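Local coordinates for Myo-inositol dehydrogenase (Corynebacterium glutamicum, PDB 3EUW), which probably acts as an NAD-dependent inositol 2-dehydrogenase, an oxidoreductase of the Gfo/Idh/MocA family that oxidises myo-inositol, at residues 77-82 against 106-111; 118-123 against 290-295. One frame throughout, in Å; residues are numbered along the deposited sequence.

How the contacts relate
Both contacts belong to the Rossmann domain, one on each face of its parallel sheet. Contact 1 joins helices 78-87 and 102-112; contact 2 lies on the other face, where strand 119-121 meets helix 283-299. Their centres are about 17 Å apart, yet they touch: Ile82 CG2 of contact 1 packs at 3.8 Å on Val119 CG2 of contact 2, and the next strand residue, Met120, turns to the opposite face. Helix 102-112 leads on into strand 119-121, which links the two along the chain. A sodium ion sits beyond contact 2, about 12 Å from the side chain of Phe293; Leu290 packs on Ile23 and Leu29 of its site.

Contact 1. Residues 77-82 against 106-111; sequences THVDLI and RACKEK
Two neighbouring helices of the Rossmann domain, 78-87 and 102-112, meet here through Val79 and Ile82 on the first and Cys108 on the second. Val79 and Ile82 stand three residues apart, about one helical turn, and both send their CB toward the other helix, where Cys108 points back at them. The backbones come nearest at this level, with Val79 CA 6.5 Å from Cys108 CA, a close approach consistent with the small side chain of cysteine at this point.

Val79 does the touching with one branch. Its CG1 methyl lies anti to the backbone N (chi1 167°) and reaches Cys108 CB at 3.7 Å. The same methyl is 4.2 Å from Cys108 SG, so it lies alongside the CB-SG bond and is nearer its inner end. Cys108 SG is itself anti to its own backbone N (chi1 169°), which carries the sulfur on to Ile82; there it meets the branch methyl CG2 at 4.3 Å, a looser touch. All of this is apolar packing, with the thiol serving as a small greasy group.

Further along helix 78-87, Thr83 also receives Cys108, while Ile82 rests on Ile71 and Cys94 of the strands beneath. Strand 68-71, helix 78-87, strand 92-94, helix 102-112 and strand 119-121 follow one another in the chain, and this side-by-side seam is that of consecutive beta-alpha-beta crossovers in a Rossmann fold.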
ATOM      1  N   THR A  77     -34.178 -18.955 -19.434  1.00 24.23           N
ATOM      2  CA  THR A  77     -35.336 -19.231 -18.594  1.00 25.37           C
ATOM      3  C   THR A  77     -35.775 -18.029 -17.752  1.00 25.86           C
ATOM      4  O   THR A  77     -36.740 -18.121 -16.997  1.00 24.48           O
ATOM      5  CB  THR A  77     -35.050 -20.377 -17.615  1.00 26.21           C
ATOM      6  OG1 THR A  77     -34.093 -19.940 -16.637  1.00 23.63           O
ATOM      7  CG2 THR A  77     -34.499 -21.585 -18.361  1.00 25.42           C
ATOM      8  N   HIS A  78     -35.081 -16.906 -17.886  1.00 25.25           N
ATOM      9  CA  HIS A  78     -35.399 -15.736 -17.080  1.00 25.98           C
ATOM     10  C   HIS A  78     -36.737 -15.046 -17.335  1.00 27.67           C
ATOM     11  O   HIS A  78     -37.440 -14.714 -16.384  1.00 27.85           O
ATOM     12  CB  HIS A  78     -34.251 -14.724 -17.162  1.00 25.35           C
ATOM     13  CG  HIS A  78     -32.980 -15.209 -16.531  1.00 26.33           C
ATOM     14  ND1 HIS A  78     -31.871 -14.405 -16.370  1.00 25.46           N
ATOM     15  CD2 HIS A  78     -32.644 -16.419 -16.020  1.00 23.12           C
ATOM     16  CE1 HIS A  78     -30.906 -15.097 -15.788  1.00 24.94           C
ATOM     17  NE2 HIS A  78     -31.350 -16.322 -15.565  1.00 26.40           N
ATOM     18  N   VAL A  79     -37.098 -14.821 -18.597  1.00 27.45           N
ATOM     19  CA  VAL A  79     -38.367 -14.172 -18.888  1.00 28.14           C
ATOM     20  C   VAL A  79     -39.534 -15.042 -18.452  1.00 29.83           C
ATOM     21  O   VAL A  79     -40.537 -14.541 -17.952  1.00 31.23           O
ATOM     22  CB  VAL A  79     -38.528 -13.860 -20.391  1.00 28.60           C
ATOM     23  CG1 VAL A  79     -39.982 -13.492 -20.701  1.00 25.78           C
ATOM     24  CG2 VAL A  79     -37.612 -12.712 -20.774  1.00 27.93           C
ATOM     25  N   ASP A  80     -39.396 -16.349 -18.641  1.00 31.49           N
ATOM     26  CA  ASP A  80     -40.449 -17.284 -18.275  1.00 31.48           C
ATOM     27  C   ASP A  80     -40.690 -17.301 -16.771  1.00 31.62           C
ATOM     28  O   ASP A  80     -41.816 -17.100 -16.317  1.00 30.05           O
ATOM     29  CB  ASP A  80     -40.096 -18.694 -18.758  1.00 34.58           C
ATOM     30  CG  ASP A  80     -41.140 -19.731 -18.356  1.00 37.82           C
ATOM     31  OD1 ASP A  80     -42.334 -19.535 -18.671  1.00 36.79           O
ATOM     32  OD2 ASP A  80     -40.764 -20.746 -17.728  1.00 39.27           O
ATOM     33  N   LEU A  81     -39.627 -17.533 -16.000  1.00 31.03           N
ATOM     34  CA  LEU A  81     -39.739 -17.586 -14.545  1.00 29.99           C
ATOM     35  C   LEU A  81     -40.190 -16.252 -13.933  1.00 29.78           C
ATOM     36  O   LEU A  81     -40.991 -16.230 -12.995  1.00 27.92           O
ATOM     37  CB  LEU A  81     -38.410 -18.036 -13.939  1.00 29.43           C
ATOM     38  CG  LEU A  81     -38.065 -19.494 -14.265  1.00 30.95           C
ATOM     39  CD1 LEU A  81     -36.662 -19.829 -13.785  1.00 29.85           C
ATOM     40  CD2 LEU A  81     -39.081 -20.412 -13.603  1.00 29.50           C
ATOM     41  N   ILE A  82     -39.685 -15.146 -14.464  1.00 27.27           N
ATOM     42  CA  ILE A  82     -40.081 -13.847 -13.954  1.00 27.80           C
ATOM     43  C   ILE A  82     -41.588 -13.678 -14.117  1.00 29.46           C
ATOM     44  O   ILE A  82     -42.283 -13.314 -13.172  1.00 30.09           O
ATOM     45  CB  ILE A  82     -39.361 -12.704 -14.708  1.00 27.97           C
ATOM     46  CG1 ILE A  82     -37.900 -12.620 -14.240  1.00 27.54           C
ATOM     47  CG2 ILE A  82     -40.101 -11.379 -14.493  1.00 24.07           C
ATOM     48  CD1 ILE A  82     -37.055 -11.597 -14.990  1.00 26.69           C
ATOM     49  N   ARG A 106     -38.885  -6.326 -23.704  1.00 26.77           N
ATOM     50  CA  ARG A 106     -40.006  -5.414 -23.879  1.00 30.81           C
ATOM     51  C   ARG A 106     -41.329  -6.172 -23.805  1.00 31.02           C
ATOM     52  O   ARG A 106     -42.271  -5.726 -23.158  1.00 31.02           O
ATOM     53  CB  ARG A 106     -39.910  -4.684 -25.227  1.00 32.55           C
ATOM     54  CG  ARG A 106     -38.689  -3.771 -25.381  1.00 37.53           C
ATOM     55  CD  ARG A 106     -38.714  -3.039 -26.726  1.00 40.86           C
ATOM     56  NE  ARG A 106     -37.445  -2.389 -27.061  1.00 41.85           N
ATOM     57  CZ  ARG A 106     -36.877  -1.430 -26.338  1.00 42.47           C
ATOM     58  NH1 ARG A 106     -37.461  -1.002 -25.225  1.00 42.94           N
ATOM     59  NH2 ARG A 106     -35.726  -0.897 -26.733  1.00 40.77           N
ATOM     60  N   ALA A 107     -41.396  -7.319 -24.472  1.00 32.11           N
ATOM     61  CA  ALA A 107     -42.612  -8.123 -24.470  1.00 33.87           C
ATOM     62  C   ALA A 107     -42.965  -8.496 -23.038  1.00 33.97           C
ATOM     63  O   ALA A 107     -44.102  -8.331 -22.599  1.00 34.95           O
ATOM     64  CB  ALA A 107     -42.411  -9.375 -25.304  1.00 33.09           C
ATOM     65  N   CYS A 108     -41.972  -8.996 -22.312  1.00 33.46           N
ATOM     66  CA  CYS A 108     -42.178  -9.383 -20.927  1.00 31.83           C
ATOM     67  C   CYS A 108     -42.726  -8.216 -20.108  1.00 32.88           C
ATOM     68  O   CYS A 108     -43.685  -8.376 -19.354  1.00 32.40           O
ATOM     69  CB  CYS A 108     -40.869  -9.877 -20.315  1.00 29.56           C
ATOM     70  SG  CYS A 108     -40.949 -10.074 -18.535  1.00 27.71           S
ATOM     71  N   LYS A 109     -42.124  -7.042 -20.268  1.00 34.43           N
ATOM     72  CA  LYS A 109     -42.565  -5.867 -19.527  1.00 36.38           C
ATOM     73  C   LYS A 109     -44.040  -5.535 -19.758  1.00 37.18           C
ATOM     74  O   LYS A 109     -44.728  -5.067 -18.851  1.00 35.83           O
ATOM     75  CB  LYS A 109     -41.715  -4.664 -19.900  1.00 37.28           C
ATOM     76  CG  LYS A 109     -42.031  -3.422 -19.095  1.00 40.76           C
ATOM     77  CD  LYS A 109     -41.063  -2.315 -19.462  1.00 45.46           C
ATOM     78  CE  LYS A 109     -41.271  -1.077 -18.615  1.00 47.57           C
ATOM     79  NZ  LYS A 109     -40.242  -0.056 -18.943  1.00 49.74           N
ATOM     80  N   GLU A 110     -44.513  -5.769 -20.977  1.00 38.47           N
ATOM     81  CA  GLU A 110     -45.901  -5.505 -21.324  1.00 40.80           C
ATOM     82  C   GLU A 110     -46.855  -6.517 -20.686  1.00 39.99           C
ATOM     83  O   GLU A 110     -47.866  -6.144 -20.098  1.00 38.47           O
ATOM     84  CB  GLU A 110     -46.066  -5.517 -22.845  1.00 44.66           C
ATOM     85  CG  GLU A 110     -45.848  -4.167 -23.506  1.00 50.99           C
ATOM     86  CD  GLU A 110     -45.373  -4.283 -24.947  1.00 55.60           C
ATOM     87  OE1 GLU A 110     -45.801  -5.228 -25.648  1.00 58.60           O
ATOM     88  OE2 GLU A 110     -44.576  -3.419 -25.380  1.00 57.37           O
ATOM     89  N   LYS A 111     -46.527  -7.798 -20.791  1.00 39.64           N
ATOM     90  CA  LYS A 111     -47.382  -8.826 -20.223  1.00 40.56           C
ATOM     91  C   LYS A 111     -47.564  -8.676 -18.715  1.00 40.00           C
ATOM     92  O   LYS A 111     -48.683  -8.750 -18.212  1.00 40.83           O
ATOM     93  CB  LYS A 111     -46.826 -10.218 -20.541  1.00 42.22           C
ATOM     94  CG  LYS A 111     -47.736 -11.351 -20.081  1.00 45.80           C
ATOM     95  CD  LYS A 111     -47.246 -12.720 -20.543  1.00 48.10           C
ATOM     96  CE  LYS A 111     -47.328 -12.874 -22.058  1.00 50.67           C
ATOM     97  NZ  LYS A 111     -46.921 -14.240 -22.510  1.00 49.46           N
TER

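Contact 2. Residues 118-123 against 290-295; sequences KVMLGF and LATFAQ
Met120, present as selenomethionine, reaches from the strand to Thr292 and Phe293 on helix 283-299 and carries the whole contact. Its apolar packing starts at the far end: the CE methyl touches Thr292 CG2 at 3.7 Å, and the two side chains cross at about a right angle. In Thr292, CG2 lies anti to the backbone N, which sets the methyl toward the strand, while OG1 is bonded back to Ala288 O one turn earlier in the helix. One atom nearer the strand, Met120 SE lies against the base of Phe293, 3.8 Å from its CA and 4.0 Å from its CB. The reach comes from a fully extended chain, anti to the backbone N at chi1 (178°) and straight beyond CG.

A Met-aromatic contact accompanies this packing. Met120 SE is 5.2 Å from the centroid of the Phe293 ring, on a line 68° off the ring normal, and so approaches obliquely. The ring atom nearest Met120 SE is Phe293 CD1, at 4.0 Å. Phe303 adds a second aromatic group, touching Met120 and meeting the Phe293 ring with the planes about 35° apart, and Phe127 lies against both Met120 and Thr292.

Strand 119-121 is the last of the six parallel strands of the Rossmann sheet within this chain, and helix 283-299, far along the sequence, comes back to pack on the face that also carries helix 14-25.

Backbone hydrogen bonds fix the strand itself: Met120 pairs with Ala92 and Cys94 of the adjacent strand. Gly122 is the centre of an inverse gamma turn, with a weak bond of 3.0 Å from Phe123 N to Leu121 O.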
ATOM      1  N   LYS A 118     -42.336  -6.245  -8.653  1.00 26.60           N
ATOM      2  CA  LYS A 118     -41.996  -7.358  -7.769  1.00 26.02           C
ATOM      3  C   LYS A 118     -40.706  -8.038  -8.220  1.00 25.66           C
ATOM      4  O   LYS A 118     -40.322  -9.089  -7.705  1.00 23.17           O
ATOM      5  CB  LYS A 118     -43.142  -8.371  -7.721  1.00 26.43           C
ATOM      6  CG  LYS A 118     -44.325  -7.903  -6.879  1.00 29.03           C
ATOM      7  CD  LYS A 118     -45.444  -8.942  -6.847  1.00 32.33           C
ATOM      8  CE  LYS A 118     -46.598  -8.500  -5.937  1.00 33.35           C
ATOM      9  NZ  LYS A 118     -46.193  -8.440  -4.497  1.00 34.68           N
ATOM     10  N   VAL A 119     -40.029  -7.422  -9.181  1.00 23.77           N
ATOM     11  CA  VAL A 119     -38.787  -7.987  -9.676  1.00 23.80           C
ATOM     12  C   VAL A 119     -37.570  -7.226  -9.171  1.00 21.87           C
ATOM     13  O   VAL A 119     -37.515  -5.997  -9.243  1.00 21.39           O
ATOM     14  CB  VAL A 119     -38.745  -7.993 -11.221  1.00 23.43           C
ATOM     15  CG1 VAL A 119     -37.484  -8.697 -11.705  1.00 24.20           C
ATOM     16  CG2 VAL A 119     -39.970  -8.689 -11.771  1.00 23.83           C
HETATM   17  N   MSE A 120     -36.612  -7.961  -8.620  1.00 19.92           N
HETATM   18  CA  MSE A 120     -35.368  -7.364  -8.183  1.00 18.13           C
HETATM   19  C   MSE A 120     -34.281  -7.935  -9.085  1.00 18.30           C
HETATM   20  O   MSE A 120     -34.210  -9.148  -9.274  1.00 18.54           O
HETATM   21  CB  MSE A 120     -35.048  -7.734  -6.740  1.00 15.96           C
HETATM   22  CG  MSE A 120     -33.726  -7.146  -6.334  1.00 13.07           C
HETATM   23 SE   MSE A 120     -33.421  -7.404  -4.449  1.00 18.58          SE
HETATM   24  CE  MSE A 120     -31.687  -6.459  -4.239  1.00 13.97           C
ATOM     25  N   LEU A 121     -33.445  -7.079  -9.657  1.00 17.91           N
ATOM     26  CA  LEU A 121     -32.385  -7.572 -10.532  1.00 17.32           C
ATOM     27  C   LEU A 121     -31.135  -7.823  -9.721  1.00 16.21           C
ATOM     28  O   LEU A 121     -30.755  -7.005  -8.877  1.00 15.93           O
ATOM     29  CB  LEU A 121     -32.107  -6.605 -11.678  1.00 16.68           C
ATOM     30  CG  LEU A 121     -32.527  -7.356 -12.945  1.00 21.56           C
ATOM     31  CD1 LEU A 121     -34.000  -7.094 -13.235  1.00 21.52           C
ATOM     32  CD2 LEU A 121     -31.676  -6.946 -14.107  1.00 23.47           C
ATOM     33  N   GLY A 122     -30.503  -8.964  -9.981  1.00 15.07           N
ATOM     34  CA  GLY A 122     -29.329  -9.350  -9.216  1.00 14.24           C
ATOM     35  C   GLY A 122     -27.986  -8.749  -9.564  1.00 13.93           C
ATOM     36  O   GLY A 122     -27.027  -9.494  -9.776  1.00 13.87           O
ATOM     37  N   PHE A 123     -27.906  -7.419  -9.640  1.00 10.78           N
ATOM     38  CA  PHE A 123     -26.621  -6.770  -9.917  1.00 12.37           C
ATOM     39  C   PHE A 123     -25.936  -6.695  -8.561  1.00 12.38           C
ATOM     40  O   PHE A 123     -25.928  -5.657  -7.895  1.00 10.40           O
ATOM     41  CB  PHE A 123     -26.827  -5.376 -10.502  1.00 11.79           C
ATOM     42  CG  PHE A 123     -27.308  -5.389 -11.926  1.00 13.62           C
ATOM     43  CD1 PHE A 123     -26.538  -5.967 -12.929  1.00 11.75           C
ATOM     44  CD2 PHE A 123     -28.533  -4.829 -12.263  1.00 11.18           C
ATOM     45  CE1 PHE A 123     -26.991  -5.984 -14.259  1.00 13.03           C
ATOM     46  CE2 PHE A 123     -28.993  -4.841 -13.579  1.00 12.84           C
ATOM     47  CZ  PHE A 123     -28.221  -5.419 -14.579  1.00 12.63           C
ATOM     48  N   LEU A 290     -29.150 -10.719  -0.829  1.00 20.98           N
ATOM     49  CA  LEU A 290     -30.241 -11.571  -0.376  1.00 21.25           C
ATOM     50  C   LEU A 290     -31.036 -10.888   0.743  1.00 21.25           C
ATOM     51  O   LEU A 290     -32.265 -10.900   0.733  1.00 21.36           O
ATOM     52  CB  LEU A 290     -29.695 -12.915   0.110  1.00 21.35           C
ATOM     53  CG  LEU A 290     -30.729 -14.011   0.383  1.00 20.78           C
ATOM     54  CD1 LEU A 290     -31.516 -14.319  -0.888  1.00 18.42           C
ATOM     55  CD2 LEU A 290     -30.023 -15.244   0.877  1.00 19.48           C
ATOM     56  N   ALA A 291     -30.325 -10.286   1.693  1.00 20.10           N
ATOM     57  CA  ALA A 291     -30.962  -9.605   2.815  1.00 19.71           C
ATOM     58  C   ALA A 291     -31.874  -8.491   2.316  1.00 19.79           C
ATOM     59  O   ALA A 291     -32.971  -8.302   2.826  1.00 17.79           O
ATOM     60  CB  ALA A 291     -29.903  -9.031   3.753  1.00 20.74           C
ATOM     61  N   THR A 292     -31.408  -7.752   1.317  1.00 18.99           N
ATOM     62  CA  THR A 292     -32.188  -6.666   0.749  1.00 19.29           C
ATOM     63  C   THR A 292     -33.433  -7.210   0.063  1.00 20.26           C
ATOM     64  O   THR A 292     -34.476  -6.554   0.032  1.00 21.62           O
ATOM     65  CB  THR A 292     -31.327  -5.855  -0.244  1.00 17.54           C
ATOM     66  OG1 THR A 292     -30.269  -5.236   0.489  1.00 20.08           O
ATOM     67  CG2 THR A 292     -32.128  -4.772  -0.937  1.00 14.43           C
ATOM     68  N   PHE A 293     -33.320  -8.417  -0.478  1.00 19.21           N
ATOM     69  CA  PHE A 293     -34.440  -9.059  -1.152  1.00 19.56           C
ATOM     70  C   PHE A 293     -35.486  -9.386  -0.111  1.00 20.83           C
ATOM     71  O   PHE A 293     -36.670  -9.139  -0.308  1.00 19.23           O
ATOM     72  CB  PHE A 293     -33.980 -10.342  -1.846  1.00 19.10           C
ATOM     73  CG  PHE A 293     -35.066 -11.059  -2.595  1.00 17.94           C
ATOM     74  CD1 PHE A 293     -35.905 -10.375  -3.463  1.00 16.91           C
ATOM     75  CD2 PHE A 293     -35.216 -12.438  -2.470  1.00 18.25           C
ATOM     76  CE1 PHE A 293     -36.871 -11.046  -4.202  1.00 16.83           C
ATOM     77  CE2 PHE A 293     -36.179 -13.119  -3.201  1.00 18.09           C
ATOM     78  CZ  PHE A 293     -37.008 -12.421  -4.070  1.00 17.36           C
ATOM     79  N   ALA A 294     -35.035  -9.946   1.006  1.00 22.20           N
ATOM     80  CA  ALA A 294     -35.930 -10.300   2.095  1.00 22.25           C
ATOM     81  C   ALA A 294     -36.683  -9.070   2.619  1.00 23.25           C
ATOM     82  O   ALA A 294     -37.894  -9.124   2.829  1.00 24.54           O
ATOM     83  CB  ALA A 294     -35.143 -10.953   3.223  1.00 20.48           C
ATOM     84  N   GLN A 295     -35.976  -7.964   2.827  1.00 23.38           N
ATOM     85  CA  GLN A 295     -36.614  -6.756   3.340  1.00 24.83           C
ATOM     86  C   GLN A 295     -37.624  -6.205   2.336  1.00 25.11           C
ATOM     87  O   GLN A 295     -38.636  -5.633   2.724  1.00 24.77           O
ATOM     88  CB  GLN A 295     -35.557  -5.696   3.671  1.00 27.96           C
ATOM     89  CG  GLN A 295     -36.085  -4.442   4.363  1.00 31.17           C
ATOM     90  CD  GLN A 295     -36.798  -4.738   5.680  1.00 36.80           C
ATOM     91  OE1 GLN A 295     -36.264  -5.425   6.556  1.00 37.85           O
ATOM     92  NE2 GLN A 295     -38.010  -4.213   5.826  1.00 38.23           N
TER